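Local coordinates for protein cytochrome P450 (Picrophilus torridus, PDB 2RFB) that probably acts as a heme-dependent monooxygenase, using bound heme to insert one atom of molecular oxygen into a substrate, at residues P53-F58 with G291-L296; A164-S167 with K172-M175; A241-I246 with K250-D255. One frame throughout, in Å; residues are numbered along the deposited sequence.

Contact 1. Residues P53-F58 with G291-L296. With HEM (protoporphyrin IX containing Fe), chain G.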
ATOM      1  N   PRO A  53      -5.973   9.106 -19.313  1.00 71.55           N
ATOM      2  CA  PRO A  53      -7.374   9.028 -19.774  1.00 70.70           C
ATOM      3  C   PRO A  53      -8.063   7.645 -19.520  1.00 70.69           C
ATOM      4  O   PRO A  53      -8.950   7.540 -18.666  1.00 70.13           O
ATOM      5  CB  PRO A  53      -7.282   9.390 -21.272  1.00 71.13           C
ATOM      6  CG  PRO A  53      -5.919   8.952 -21.671  1.00 70.53           C
ATOM      7  CD  PRO A  53      -5.032   9.059 -20.456  1.00 71.19           C
ATOM      8  N   GLU A  54      -7.661   6.597 -20.219  1.00 70.70           N
ATOM      9  CA  GLU A  54      -8.115   5.251 -19.846  1.00 72.86           C
ATOM     10  C   GLU A  54      -8.037   4.935 -18.329  1.00 71.78           C
ATOM     11  O   GLU A  54      -8.885   4.203 -17.790  1.00 71.34           O
ATOM     12  CB  GLU A  54      -7.336   4.198 -20.652  1.00 73.37           C
ATOM     13  CG  GLU A  54      -7.834   2.774 -20.533  1.00 75.08           C
ATOM     14  CD  GLU A  54      -7.128   1.831 -21.514  1.00 76.47           C
ATOM     15  OE1 GLU A  54      -7.320   1.988 -22.750  1.00 82.58           O
ATOM     16  OE2 GLU A  54      -6.386   0.930 -21.052  1.00 81.04           O
ATOM     17  N   HIS A  55      -7.042   5.499 -17.642  1.00 70.86           N
ATOM     18  CA  HIS A  55      -6.846   5.214 -16.216  1.00 69.58           C
ATOM     19  C   HIS A  55      -7.972   5.796 -15.349  1.00 69.61           C
ATOM     20  O   HIS A  55      -8.344   5.199 -14.354  1.00 69.79           O
ATOM     21  CB  HIS A  55      -5.451   5.707 -15.753  1.00 68.82           C
ATOM     22  CG  HIS A  55      -5.403   6.231 -14.344  1.00 66.99           C
ATOM     23  ND1 HIS A  55      -4.839   5.521 -13.300  1.00 67.33           N
ATOM     24  CD2 HIS A  55      -5.836   7.399 -13.811  1.00 64.09           C
ATOM     25  CE1 HIS A  55      -4.923   6.237 -12.190  1.00 65.38           C
ATOM     26  NE2 HIS A  55      -5.529   7.379 -12.477  1.00 64.45           N
ATOM     27  N   LYS A  56      -8.498   6.956 -15.722  1.00 69.86           N
ATOM     28  CA  LYS A  56      -9.488   7.670 -14.898  1.00 70.40           C
ATOM     29  C   LYS A  56     -10.815   6.939 -14.976  1.00 70.37           C
ATOM     30  O   LYS A  56     -11.540   6.793 -13.979  1.00 70.44           O
ATOM     31  CB  LYS A  56      -9.655   9.112 -15.414  1.00 70.51           C
ATOM     32  CG  LYS A  56     -10.531  10.027 -14.563  1.00 71.16           C
ATOM     33  CD  LYS A  56     -10.837  11.341 -15.296  1.00 71.26           C
ATOM     34  CE  LYS A  56     -11.809  12.208 -14.512  1.00 72.64           C
ATOM     35  NZ  LYS A  56     -13.243  11.787 -14.698  1.00 73.84           N
ATOM     36  N   GLU A  57     -11.109   6.470 -16.185  1.00 69.94           N
ATOM     37  CA  GLU A  57     -12.273   5.650 -16.441  1.00 70.29           C
ATOM     38  C   GLU A  57     -12.250   4.459 -15.502  1.00 68.92           C
ATOM     39  O   GLU A  57     -13.228   4.199 -14.820  1.00 69.50           O
ATOM     40  CB  GLU A  57     -12.352   5.209 -17.913  1.00 69.96           C
ATOM     41  CG  GLU A  57     -12.531   6.354 -18.895  1.00 71.70           C
ATOM     42  CD  GLU A  57     -12.712   5.899 -20.349  1.00 72.75           C
ATOM     43  OE1 GLU A  57     -13.145   4.732 -20.554  1.00 77.02           O
ATOM     44  OE2 GLU A  57     -12.453   6.719 -21.278  1.00 72.33           O
ATOM     45  N   PHE A  58     -11.123   3.764 -15.440  1.00 67.73           N
ATOM     46  CA  PHE A  58     -10.984   2.625 -14.524  1.00 66.21           C
ATOM     47  C   PHE A  58     -11.059   3.047 -13.066  1.00 66.21           C
ATOM     48  O   PHE A  58     -11.863   2.522 -12.332  1.00 66.96           O
ATOM     49  CB  PHE A  58      -9.703   1.848 -14.802  1.00 64.95           C
ATOM     50  CG  PHE A  58      -9.831   0.859 -15.915  1.00 63.90           C
ATOM     51  CD1 PHE A  58      -9.637   1.250 -17.245  1.00 63.96           C
ATOM     52  CD2 PHE A  58     -10.136  -0.462 -15.656  1.00 60.43           C
ATOM     53  CE1 PHE A  58      -9.763   0.332 -18.295  1.00 62.64           C
ATOM     54  CE2 PHE A  58     -10.260  -1.388 -16.702  1.00 60.45           C
ATOM     55  CZ  PHE A  58     -10.075  -0.992 -18.018  1.00 61.87           C
ATOM     56  N   GLY A 291      -0.273  12.969  -7.445  1.00 66.78           N
ATOM     57  CA  GLY A 291      -0.801  12.991  -8.788  1.00 67.42           C
ATOM     58  C   GLY A 291      -1.951  11.998  -8.998  1.00 67.25           C
ATOM     59  O   GLY A 291      -2.668  11.632  -8.064  1.00 67.75           O
ATOM     60  N   ILE A 292      -2.136  11.588 -10.248  1.00 66.42           N
ATOM     61  CA  ILE A 292      -3.330  10.908 -10.662  1.00 64.80           C
ATOM     62  C   ILE A 292      -3.276   9.483 -10.167  1.00 65.57           C
ATOM     63  O   ILE A 292      -4.308   8.841 -10.081  1.00 65.43           O
ATOM     64  CB  ILE A 292      -3.520  10.961 -12.194  1.00 65.07           C
ATOM     65  CG1 ILE A 292      -2.374  10.195 -12.909  1.00 65.68           C
ATOM     66  CG2 ILE A 292      -3.708  12.428 -12.668  1.00 60.07           C
ATOM     67  CD1 ILE A 292      -2.681   9.841 -14.373  1.00 64.72           C
ATOM     68  N   HIS A 293      -2.081   9.001  -9.811  1.00 65.41           N
ATOM     69  CA  HIS A 293      -1.966   7.644  -9.268  1.00 65.85           C
ATOM     70  C   HIS A 293      -1.848   7.655  -7.746  1.00 67.01           C
ATOM     71  O   HIS A 293      -1.611   6.603  -7.143  1.00 66.60           O
ATOM     72  CB  HIS A 293      -0.773   6.884  -9.860  1.00 64.74           C
ATOM     73  CG  HIS A 293      -0.952   6.507 -11.294  1.00 64.38           C
ATOM     74  ND1 HIS A 293      -1.751   5.455 -11.682  1.00 64.45           N
ATOM     75  CD2 HIS A 293      -0.453   7.053 -12.437  1.00 59.13           C
ATOM     76  CE1 HIS A 293      -1.738   5.372 -13.011  1.00 66.51           C
ATOM     77  NE2 HIS A 293      -0.936   6.307 -13.483  1.00 61.20           N
ATOM     78  N   MET A 294      -2.000   8.831  -7.119  1.00 67.38           N
ATOM     79  CA  MET A 294      -1.964   8.855  -5.666  1.00 68.03           C
ATOM     80  C   MET A 294      -2.820   7.686  -5.109  1.00 66.05           C
ATOM     81  O   MET A 294      -3.967   7.490  -5.533  1.00 64.92           O
ATOM     82  CB  MET A 294      -2.487  10.202  -5.119  1.00 68.09           C
ATOM     83  CG  MET A 294      -1.933  10.401  -3.720  1.00 70.24           C
ATOM     84  SD  MET A 294      -2.056  12.031  -3.021  1.00 70.78           S
ATOM     85  CE  MET A 294      -3.835  12.315  -2.826  1.00 65.59           C
ATOM     86  N   CYS A 295      -2.259   6.946  -4.161  1.00 65.71           N
ATOM     87  CA  CYS A 295      -2.874   5.728  -3.553  1.00 65.85           C
ATOM     88  C   CYS A 295      -4.384   5.813  -3.371  1.00 65.99           C
ATOM     89  O   CYS A 295      -4.869   6.636  -2.600  1.00 66.65           O
ATOM     90  CB  CYS A 295      -2.264   5.410  -2.173  1.00 65.87           C
ATOM     91  SG  CYS A 295      -2.913   3.895  -1.363  1.00 65.15           S
ATOM     92  N   LEU A 296      -5.093   4.960  -4.094  1.00 65.71           N
ATOM     93  CA  LEU A 296      -6.504   4.809  -3.968  1.00 67.63           C
ATOM     94  C   LEU A 296      -6.889   4.386  -2.543  1.00 68.33           C
ATOM     95  O   LEU A 296      -7.909   4.844  -2.037  1.00 69.29           O
ATOM     96  CB  LEU A 296      -7.004   3.784  -4.997  1.00 67.31           C
ATOM     97  CG  LEU A 296      -8.497   3.487  -4.958  1.00 68.72           C
ATOM     98  CD1 LEU A 296      -9.281   4.778  -5.024  1.00 68.19           C
ATOM     99  CD2 LEU A 296      -8.933   2.583  -6.103  1.00 68.25           C
TER
HETATM  100  CHA HEM G 410      -1.296   3.230  -5.512  1.00 67.06           C
HETATM  101  CHB HEM G 410       1.609   3.308  -1.531  1.00 69.42           C
HETATM  102  CHC HEM G 410      -2.046   1.038   0.925  1.00 68.33           C
HETATM  103  CHD HEM G 410      -4.628   0.317  -3.155  1.00 66.96           C
HETATM  104  C1A HEM G 410      -0.229   3.472  -4.629  1.00 67.66           C
HETATM  105  C2A HEM G 410       0.964   4.222  -4.945  1.00 69.28           C
HETATM  106  C3A HEM G 410       1.748   4.225  -3.819  1.00 68.04           C
HETATM  107  C4A HEM G 410       1.039   3.512  -2.820  1.00 66.90           C
HETATM  108  CMA HEM G 410       3.194   4.861  -3.492  1.00 60.80           C
HETATM  109  CAA HEM G 410       1.253   4.889  -6.335  1.00 66.63           C
HETATM  110  CBA HEM G 410       2.015   3.943  -7.299  1.00 65.95           C
HETATM  111  CGA HEM G 410       2.305   4.790  -8.508  1.00 68.71           C
HETATM  112  O1A HEM G 410       2.161   6.066  -8.461  1.00 68.48           O
HETATM  113  O2A HEM G 410       2.691   4.182  -9.526  1.00 68.71           O
HETATM  114  C1B HEM G 410       0.855   2.718  -0.497  1.00 69.69           C
HETATM  115  C2B HEM G 410       1.175   2.688   0.910  1.00 70.27           C
HETATM  116  C3B HEM G 410       0.119   2.038   1.501  1.00 71.29           C
HETATM  117  C4B HEM G 410      -0.830   1.683   0.516  1.00 69.01           C
HETATM  118  CMB HEM G 410       2.517   3.321   1.493  1.00 66.08           C
HETATM  119  CAB HEM G 410      -0.322   1.558   2.971  1.00 71.76           C
HETATM  120  CBB HEM G 410       0.189   2.117   4.180  1.00 75.81           C
HETATM  121  C1C HEM G 410      -3.182   0.673   0.119  1.00 68.52           C
HETATM  122  C2C HEM G 410      -4.497   0.064   0.424  1.00 69.16           C
HETATM  123  C3C HEM G 410      -5.145  -0.116  -0.753  1.00 67.58           C
HETATM  124  C4C HEM G 410      -4.303   0.319  -1.796  1.00 64.98           C
HETATM  125  CMC HEM G 410      -5.174  -0.369   1.803  1.00 64.27           C
HETATM  126  CAC HEM G 410      -6.603  -0.686  -0.976  1.00 68.13           C
HETATM  127  CBC HEM G 410      -6.855  -1.709  -1.812  1.00 71.68           C
HETATM  128  C1D HEM G 410      -3.945   1.063  -4.171  1.00 65.90           C
HETATM  129  C2D HEM G 410      -4.352   1.173  -5.554  1.00 66.09           C
HETATM  130  C3D HEM G 410      -3.283   2.052  -6.229  1.00 67.48           C
HETATM  131  C4D HEM G 410      -2.385   2.403  -5.205  1.00 68.18           C
HETATM  132  CMD HEM G 410      -5.571   0.512  -6.271  1.00 64.98           C
HETATM  133  CAD HEM G 410      -3.102   2.558  -7.701  1.00 66.98           C
HETATM  134  CBD HEM G 410      -3.967   3.828  -7.865  1.00 65.85           C
HETATM  135  CGD HEM G 410      -3.856   4.355  -9.260  1.00 66.13           C
HETATM  136  O1D HEM G 410      -2.909   3.919  -9.988  1.00 69.00           O
HETATM  137  O2D HEM G 410      -4.712   5.203  -9.655  1.00 64.53           O
HETATM  138  NA  HEM G 410      -0.165   3.055  -3.296  1.00 66.60           N
HETATM  139  NB  HEM G 410      -0.417   2.107  -0.708  1.00 68.85           N
HETATM  140  NC  HEM G 410      -3.142   0.813  -1.269  1.00 68.05           N
HETATM  141  ND  HEM G 410      -2.757   1.813  -3.997  1.00 67.06           N
HETATM  142 FE   HEM G 410      -1.776   2.098  -2.311  1.00 66.12          FE

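Contact 2. Residues A164-S167 with K172-M175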
ATOM      1  N   ALA A 164     -19.429  -5.542 -11.040  1.00 69.00           N
ATOM      2  CA  ALA A 164     -20.388  -6.281 -11.849  1.00 70.37           C
ATOM      3  C   ALA A 164     -21.279  -5.335 -12.650  1.00 71.49           C
ATOM      4  O   ALA A 164     -21.519  -5.555 -13.833  1.00 71.06           O
ATOM      5  CB  ALA A 164     -21.236  -7.212 -10.974  1.00 69.60           C
ATOM      6  N   GLY A 165     -21.762  -4.282 -11.997  1.00 73.14           N
ATOM      7  CA  GLY A 165     -22.710  -3.355 -12.620  1.00 75.31           C
ATOM      8  C   GLY A 165     -22.023  -2.201 -13.330  1.00 76.66           C
ATOM      9  O   GLY A 165     -22.671  -1.226 -13.716  1.00 76.30           O
ATOM     10  N   SER A 166     -20.710  -2.335 -13.506  1.00 78.15           N
ATOM     11  CA  SER A 166     -19.879  -1.261 -14.029  1.00 79.84           C
ATOM     12  C   SER A 166     -19.544  -1.367 -15.505  1.00 80.59           C
ATOM     13  O   SER A 166     -19.461  -2.451 -16.090  1.00 80.79           O
ATOM     14  CB  SER A 166     -18.564  -1.177 -13.247  1.00 80.00           C
ATOM     15  OG  SER A 166     -17.671  -2.222 -13.613  1.00 80.05           O
ATOM     16  N   SER A 167     -19.338  -0.197 -16.077  1.00 81.67           N
ATOM     17  CA  SER A 167     -18.730  -0.028 -17.370  1.00 82.93           C
ATOM     18  C   SER A 167     -17.942   1.252 -17.190  1.00 83.84           C
ATOM     19  O   SER A 167     -17.989   1.877 -16.126  1.00 83.89           O
ATOM     20  CB  SER A 167     -19.803   0.210 -18.422  1.00 82.98           C
ATOM     21  OG  SER A 167     -20.017   1.606 -18.583  1.00 83.02           O
ATOM     22  N   LYS A 172     -18.332  -2.093 -21.923  1.00 78.86           N
ATOM     23  CA  LYS A 172     -18.444  -2.961 -20.738  1.00 77.26           C
ATOM     24  C   LYS A 172     -17.080  -3.428 -20.254  1.00 76.30           C
ATOM     25  O   LYS A 172     -16.155  -3.598 -21.053  1.00 76.14           O
ATOM     26  CB  LYS A 172     -19.238  -4.221 -21.073  1.00 77.65           C
ATOM     27  CG  LYS A 172     -20.684  -4.032 -21.532  1.00 78.34           C
ATOM     28  CD  LYS A 172     -21.431  -5.360 -21.399  1.00 80.40           C
ATOM     29  CE  LYS A 172     -22.957  -5.193 -21.258  1.00 81.29           C
ATOM     30  NZ  LYS A 172     -23.557  -6.315 -20.468  1.00 80.33           N
ATOM     31  N   LEU A 173     -16.951  -3.657 -18.950  1.00 74.94           N
ATOM     32  CA  LEU A 173     -15.741  -4.283 -18.427  1.00 73.64           C
ATOM     33  C   LEU A 173     -15.668  -5.768 -18.763  1.00 72.66           C
ATOM     34  O   LEU A 173     -16.629  -6.526 -18.577  1.00 72.31           O
ATOM     35  CB  LEU A 173     -15.587  -4.077 -16.915  1.00 73.46           C
ATOM     36  CG  LEU A 173     -14.457  -3.140 -16.483  1.00 73.50           C
ATOM     37  CD1 LEU A 173     -14.576  -1.788 -17.141  1.00 72.90           C
ATOM     38  CD2 LEU A 173     -14.453  -2.979 -14.981  1.00 73.94           C
ATOM     39  N   THR A 174     -14.505  -6.153 -19.267  1.00 71.37           N
ATOM     40  CA  THR A 174     -14.104  -7.544 -19.435  1.00 70.00           C
ATOM     41  C   THR A 174     -14.039  -8.304 -18.079  1.00 69.24           C
ATOM     42  O   THR A 174     -13.916  -7.700 -17.010  1.00 69.25           O
ATOM     43  CB  THR A 174     -12.774  -7.553 -20.254  1.00 70.21           C
ATOM     44  OG1 THR A 174     -13.056  -7.904 -21.612  1.00 68.47           O
ATOM     45  CG2 THR A 174     -11.696  -8.457 -19.684  1.00 69.29           C
ATOM     46  N   MET A 175     -14.151  -9.622 -18.127  1.00 68.28           N
ATOM     47  CA  MET A 175     -14.078 -10.431 -16.928  1.00 67.67           C
ATOM     48  C   MET A 175     -12.629 -10.545 -16.460  1.00 67.26           C
ATOM     49  O   MET A 175     -12.384 -10.676 -15.273  1.00 67.71           O
ATOM     50  CB  MET A 175     -14.735 -11.802 -17.169  1.00 67.90           C
ATOM     51  CG  MET A 175     -14.822 -12.755 -15.964  1.00 68.57           C
ATOM     52  SD  MET A 175     -15.243 -12.039 -14.341  1.00 72.13           S
ATOM     53  CE  MET A 175     -17.031 -11.999 -14.451  1.00 66.83           C
TER

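Contact 3. Residues A241-I246 with K250-D255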
ATOM      1  N   ALA A 241       7.602   9.638 -21.809  1.00 60.87           N
ATOM      2  CA  ALA A 241       6.800   9.641 -23.037  1.00 60.46           C
ATOM      3  C   ALA A 241       7.365  10.628 -24.032  1.00 60.81           C
ATOM      4  O   ALA A 241       7.102  10.516 -25.224  1.00 60.75           O
ATOM      5  CB  ALA A 241       5.317   9.969 -22.732  1.00 60.10           C
ATOM      6  N   GLU A 242       8.132  11.604 -23.548  1.00 61.35           N
ATOM      7  CA  GLU A 242       8.812  12.570 -24.433  1.00 62.52           C
ATOM      8  C   GLU A 242      10.034  13.101 -23.716  1.00 62.27           C
ATOM      9  O   GLU A 242      10.094  13.062 -22.499  1.00 63.71           O
ATOM     10  CB  GLU A 242       7.894  13.745 -24.792  1.00 61.74           C
ATOM     11  CG  GLU A 242       7.505  14.632 -23.599  1.00 62.62           C
ATOM     12  CD  GLU A 242       6.694  15.843 -24.038  1.00 64.87           C
ATOM     13  OE1 GLU A 242       7.203  16.650 -24.879  1.00 70.57           O
ATOM     14  OE2 GLU A 242       5.543  15.990 -23.563  1.00 66.61           O
ATOM     15  N   ASP A 243      10.992  13.604 -24.471  1.00 62.31           N
ATOM     16  CA  ASP A 243      12.175  14.273 -23.949  1.00 62.41           C
ATOM     17  C   ASP A 243      11.819  15.387 -22.989  1.00 62.51           C
ATOM     18  O   ASP A 243      10.855  16.105 -23.210  1.00 63.05           O
ATOM     19  CB  ASP A 243      12.943  14.885 -25.114  1.00 62.10           C
ATOM     20  CG  ASP A 243      13.399  13.844 -26.103  1.00 63.72           C
ATOM     21  OD1 ASP A 243      13.653  14.191 -27.273  1.00 66.29           O
ATOM     22  OD2 ASP A 243      13.510  12.668 -25.704  1.00 65.99           O
ATOM     23  N   SER A 244      12.609  15.536 -21.926  1.00 62.99           N
ATOM     24  CA  SER A 244      12.459  16.645 -20.982  1.00 63.35           C
ATOM     25  C   SER A 244      13.631  16.683 -20.028  1.00 64.48           C
ATOM     26  O   SER A 244      14.421  15.736 -19.941  1.00 65.51           O
ATOM     27  CB  SER A 244      11.166  16.553 -20.205  1.00 62.12           C
ATOM     28  OG  SER A 244      11.212  15.389 -19.419  1.00 64.60           O
ATOM     29  N   TYR A 245      13.722  17.785 -19.301  1.00 65.34           N
ATOM     30  CA  TYR A 245      14.896  18.117 -18.544  1.00 65.81           C
ATOM     31  C   TYR A 245      14.612  18.128 -17.068  1.00 66.73           C
ATOM     32  O   TYR A 245      13.593  18.624 -16.617  1.00 67.77           O
ATOM     33  CB  TYR A 245      15.411  19.480 -18.977  1.00 65.17           C
ATOM     34  CG  TYR A 245      16.025  19.531 -20.362  1.00 64.44           C
ATOM     35  CD1 TYR A 245      15.234  19.751 -21.503  1.00 62.56           C
ATOM     36  CD2 TYR A 245      17.411  19.403 -20.537  1.00 63.56           C
ATOM     37  CE1 TYR A 245      15.804  19.797 -22.765  1.00 60.32           C
ATOM     38  CE2 TYR A 245      17.991  19.459 -21.805  1.00 59.98           C
ATOM     39  CZ  TYR A 245      17.192  19.660 -22.912  1.00 62.79           C
ATOM     40  OH  TYR A 245      17.796  19.756 -24.185  1.00 64.68           O
ATOM     41  N   ILE A 246      15.506  17.534 -16.305  1.00 67.52           N
ATOM     42  CA  ILE A 246      15.475  17.684 -14.865  1.00 67.37           C
ATOM     43  C   ILE A 246      16.873  18.128 -14.482  1.00 68.61           C
ATOM     44  O   ILE A 246      17.851  17.679 -15.102  1.00 69.10           O
ATOM     45  CB  ILE A 246      15.165  16.402 -14.239  1.00 66.94           C
ATOM     46  CG1 ILE A 246      13.883  15.872 -14.878  1.00 65.56           C
ATOM     47  CG2 ILE A 246      15.096  16.546 -12.672  1.00 67.72           C
ATOM     48  CD1 ILE A 246      13.034  15.018 -13.972  1.00 65.12           C
ATOM     49  N   LYS A 250      18.866  16.113 -19.938  1.00 69.67           N
ATOM     50  CA  LYS A 250      17.842  15.567 -20.833  1.00 68.98           C
ATOM     51  C   LYS A 250      17.512  14.111 -20.514  1.00 68.47           C
ATOM     52  O   LYS A 250      18.355  13.244 -20.680  1.00 68.24           O
ATOM     53  CB  LYS A 250      18.299  15.671 -22.278  1.00 69.02           C
ATOM     54  CG  LYS A 250      17.202  15.507 -23.310  1.00 70.22           C
ATOM     55  CD  LYS A 250      17.591  16.283 -24.576  1.00 74.25           C
ATOM     56  CE  LYS A 250      16.455  16.374 -25.596  1.00 75.28           C
ATOM     57  NZ  LYS A 250      16.927  17.163 -26.766  1.00 76.41           N
ATOM     58  N   ILE A 251      16.291  13.869 -20.024  1.00 68.04           N
ATOM     59  CA  ILE A 251      15.702  12.531 -19.922  1.00 67.54           C
ATOM     60  C   ILE A 251      15.038  12.240 -21.259  1.00 67.59           C
ATOM     61  O   ILE A 251      14.018  12.862 -21.588  1.00 67.88           O
ATOM     62  CB  ILE A 251      14.585  12.471 -18.852  1.00 68.14           C
ATOM     63  CG1 ILE A 251      14.974  13.258 -17.585  1.00 68.51           C
ATOM     64  CG2 ILE A 251      14.107  10.997 -18.577  1.00 65.66           C
ATOM     65  CD1 ILE A 251      15.931  12.538 -16.651  1.00 68.95           C
ATOM     66  N   LYS A 252      15.618  11.332 -22.043  1.00 66.62           N
ATOM     67  CA  LYS A 252      15.098  11.058 -23.386  1.00 65.90           C
ATOM     68  C   LYS A 252      13.829  10.216 -23.354  1.00 65.03           C
ATOM     69  O   LYS A 252      13.583   9.470 -22.403  1.00 63.47           O
ATOM     70  CB  LYS A 252      16.150  10.364 -24.247  1.00 65.99           C
ATOM     71  CG  LYS A 252      17.388  11.193 -24.530  1.00 68.60           C
ATOM     72  CD  LYS A 252      18.172  10.607 -25.701  1.00 74.67           C
ATOM     73  CE  LYS A 252      19.678  10.950 -25.636  1.00 78.12           C
ATOM     74  NZ  LYS A 252      20.309  10.290 -24.429  1.00 79.82           N
ATOM     75  N   LYS A 253      13.026  10.354 -24.405  1.00 64.48           N
ATOM     76  CA  LYS A 253      11.878   9.490 -24.635  1.00 64.36           C
ATOM     77  C   LYS A 253      12.301   8.003 -24.561  1.00 63.47           C
ATOM     78  O   LYS A 253      13.267   7.592 -25.213  1.00 63.42           O
ATOM     79  CB  LYS A 253      11.284   9.844 -26.001  1.00 64.51           C
ATOM     80  CG  LYS A 253       9.978   9.151 -26.353  1.00 66.85           C
ATOM     81  CD  LYS A 253       9.629   9.486 -27.802  1.00 71.76           C
ATOM     82  CE  LYS A 253       8.388   8.720 -28.282  1.00 74.39           C
ATOM     83  NZ  LYS A 253       8.264   8.911 -29.787  1.00 76.43           N
ATOM     84  N   GLY A 254      11.596   7.221 -23.747  1.00 62.71           N
ATOM     85  CA  GLY A 254      11.867   5.793 -23.570  1.00 61.93           C
ATOM     86  C   GLY A 254      12.558   5.415 -22.265  1.00 62.42           C
ATOM     87  O   GLY A 254      12.485   4.257 -21.811  1.00 61.72           O
ATOM     88  N   ASP A 255      13.234   6.397 -21.666  1.00 62.37           N
ATOM     89  CA  ASP A 255      14.078   6.196 -20.507  1.00 62.28           C
ATOM     90  C   ASP A 255      13.227   5.818 -19.325  1.00 61.80           C
ATOM     91  O   ASP A 255      12.213   6.451 -19.054  1.00 61.82           O
ATOM     92  CB  ASP A 255      14.892   7.462 -20.189  1.00 62.80           C
ATOM     93  CG  ASP A 255      16.129   7.607 -21.056  1.00 64.57           C
ATOM     94  OD1 ASP A 255      16.668   8.738 -21.177  1.00 67.22           O
ATOM     95  OD2 ASP A 255      16.588   6.590 -21.608  1.00 67.46           O
TER

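Contact 1. Residues P53-F58 with G291-L296
At the propionate end of the heme pocket, His-55 of helix 52-66 reaches across to Ile-292 and His-293 in the cysteine-ligand loop. NE2 of His-55 makes a weak, bent hydrogen bond to Ile-292 O (3.1 Å), and ND1 is held, also weakly, by the carbonyl of Phe-47. These weak bonds are likely to limit the turning of the imidazole. Ile-292 lays its CD1 over one face of this ring, 4.0 Å from His-55 CD2. His-293 meets it obliquely, the planes turned by 65° and the centroids 4.2 Å apart.

His-293 has CG beside its backbone N (chi1 -70°), which brings the ring edge to the heme: ND1 donates to heme O1D in a nearly straight bond, 2.6 Å at 173°. Cutting His-55 back to an alanine is likely to leave Ile-292 O without its weak donor and one face of the His-293 ring without its neighbour. Arg-59 and Arg-238 also hydrogen-bond the heme. Two residues beyond His-293, Cys-295 SG binds the iron at 2.3 Å. Loop 291-296 belongs to the Phe-Gly-x-Gly-x-His-x-Cys-x-Gly signature of cytochromes P450; a histidine and arginine placed like His-55 and Arg-59 recur in a number of them.

Contact 2. Residues A164-S167 with K172-M175
Ser-167 and Lys-172 bring the two ends of this loop together, their CA atoms 4.5 Å apart, yet no hydrogen bond crosses between 164-167 and 172-175. The chain leaves helix 159-164 at Gly-165, the first residue off helical geometry, runs extended through Ser-166 and Ser-167, and after a short excursion returns alongside itself at Lys-172 and Leu-173. The chains meet by loose van der Waals contact: Ser-167 CB lies 4.2 Å from Lys-172 CA, and Ser-167 CA sits 4.3 Å from Leu-173 N. The Lys-172 side chain starts off away from the serines and adds little.

The side-chain meeting proper is between Ser-166 and Leu-173. Leu-173 turns toward the serines and touches with one branch, its CD2 coming within 3.6 Å of Ser-166 OG. The hydroxyl has a hydrogen bond to the carbonyl of Leu-163, in the last turn of the helix just before it. It gets there because OG sits between the backbone N and the carbonyl carbon (chi1 76°), folded back over the chain. Leu-173 CD2 thus packs against a hydroxyl that is bonded to Leu-163 O.

Beyond Leu-173, Thr-174 takes the N-cap position of helix 175-206, the long central helix of the P450 fold. Its own side chain makes no capping bond, but its backbone N is hydrogen-bonded to Glu-177 OE1, in the first turn of the helix. Helix 52-66 packs on the loop through Ile-61, which touches both Ser-166 and Leu-173, while helix 136-153 meets the helix ends flanking the loop, Phe-152 touching Ala-164 and Met-175.

Contact 3. Residues A241-I246 with K250-D255
The Tyr-245 ring carries the aliphatic chain of Lys-250 over one face, CG lying 4.1 Å above the plane and offset toward the rim. The lysine runs extended from CG onward, with CG anti to the backbone N (chi1 -164°), and its CD comes 3.5 Å from Tyr-245 OH. The other flat groups are carboxylates. Lys-253 N meets Asp-243 OD2 nearly head-on along the C-O bond, 2.7 Å at 160°, tying the side chain to the backbone opposite. Lys-250 NZ stands 4.5 Å from Asp-243 OD1, too far for a salt bridge. Asp-255 OD1 takes Lys-252 N from above its plane and also has a weak bond to Trp-13.

Between these groups Ser-244 and Ile-251 form an antiparallel hydrogen-bonded pair, bonded both ways, Ile-251 N to Ser-244 O being the shorter at 2.6 Å. On the side of this pair Ile-246 CG1 rests on Ile-251 CG1 (3.9 Å), and helix 18-26 packs onto Ile-246. A type II turn follows from Lys-252 to Asp-255, with Gly-254 supplying the positive phi. Strands 244-246 and 249-251 make a tight antiparallel hairpin, consistent with the small β2 sheet of the P450 fold.

Contact 1 is the one at the heme; the other two lie outward from it. Contact 2 is its nearer neighbour, centres about 17 Å apart and nearest atoms about 4 Å apart without touching. Helix 52-66 connects them: one end supplies the histidine of contact 1, while Ile-61 further along packs on contact 2, whose Leu-173 side chain is still about 13 Å from the heme. Contact 3 lies about 22 Å from contact 1, centre to centre, on the surface. The heme-binding residue nearest to it in sequence is Arg-238, whose side chain is about 9 Å from that of Ile-251. Contacts 2 and 3 are remote, centres about 36 Å apart.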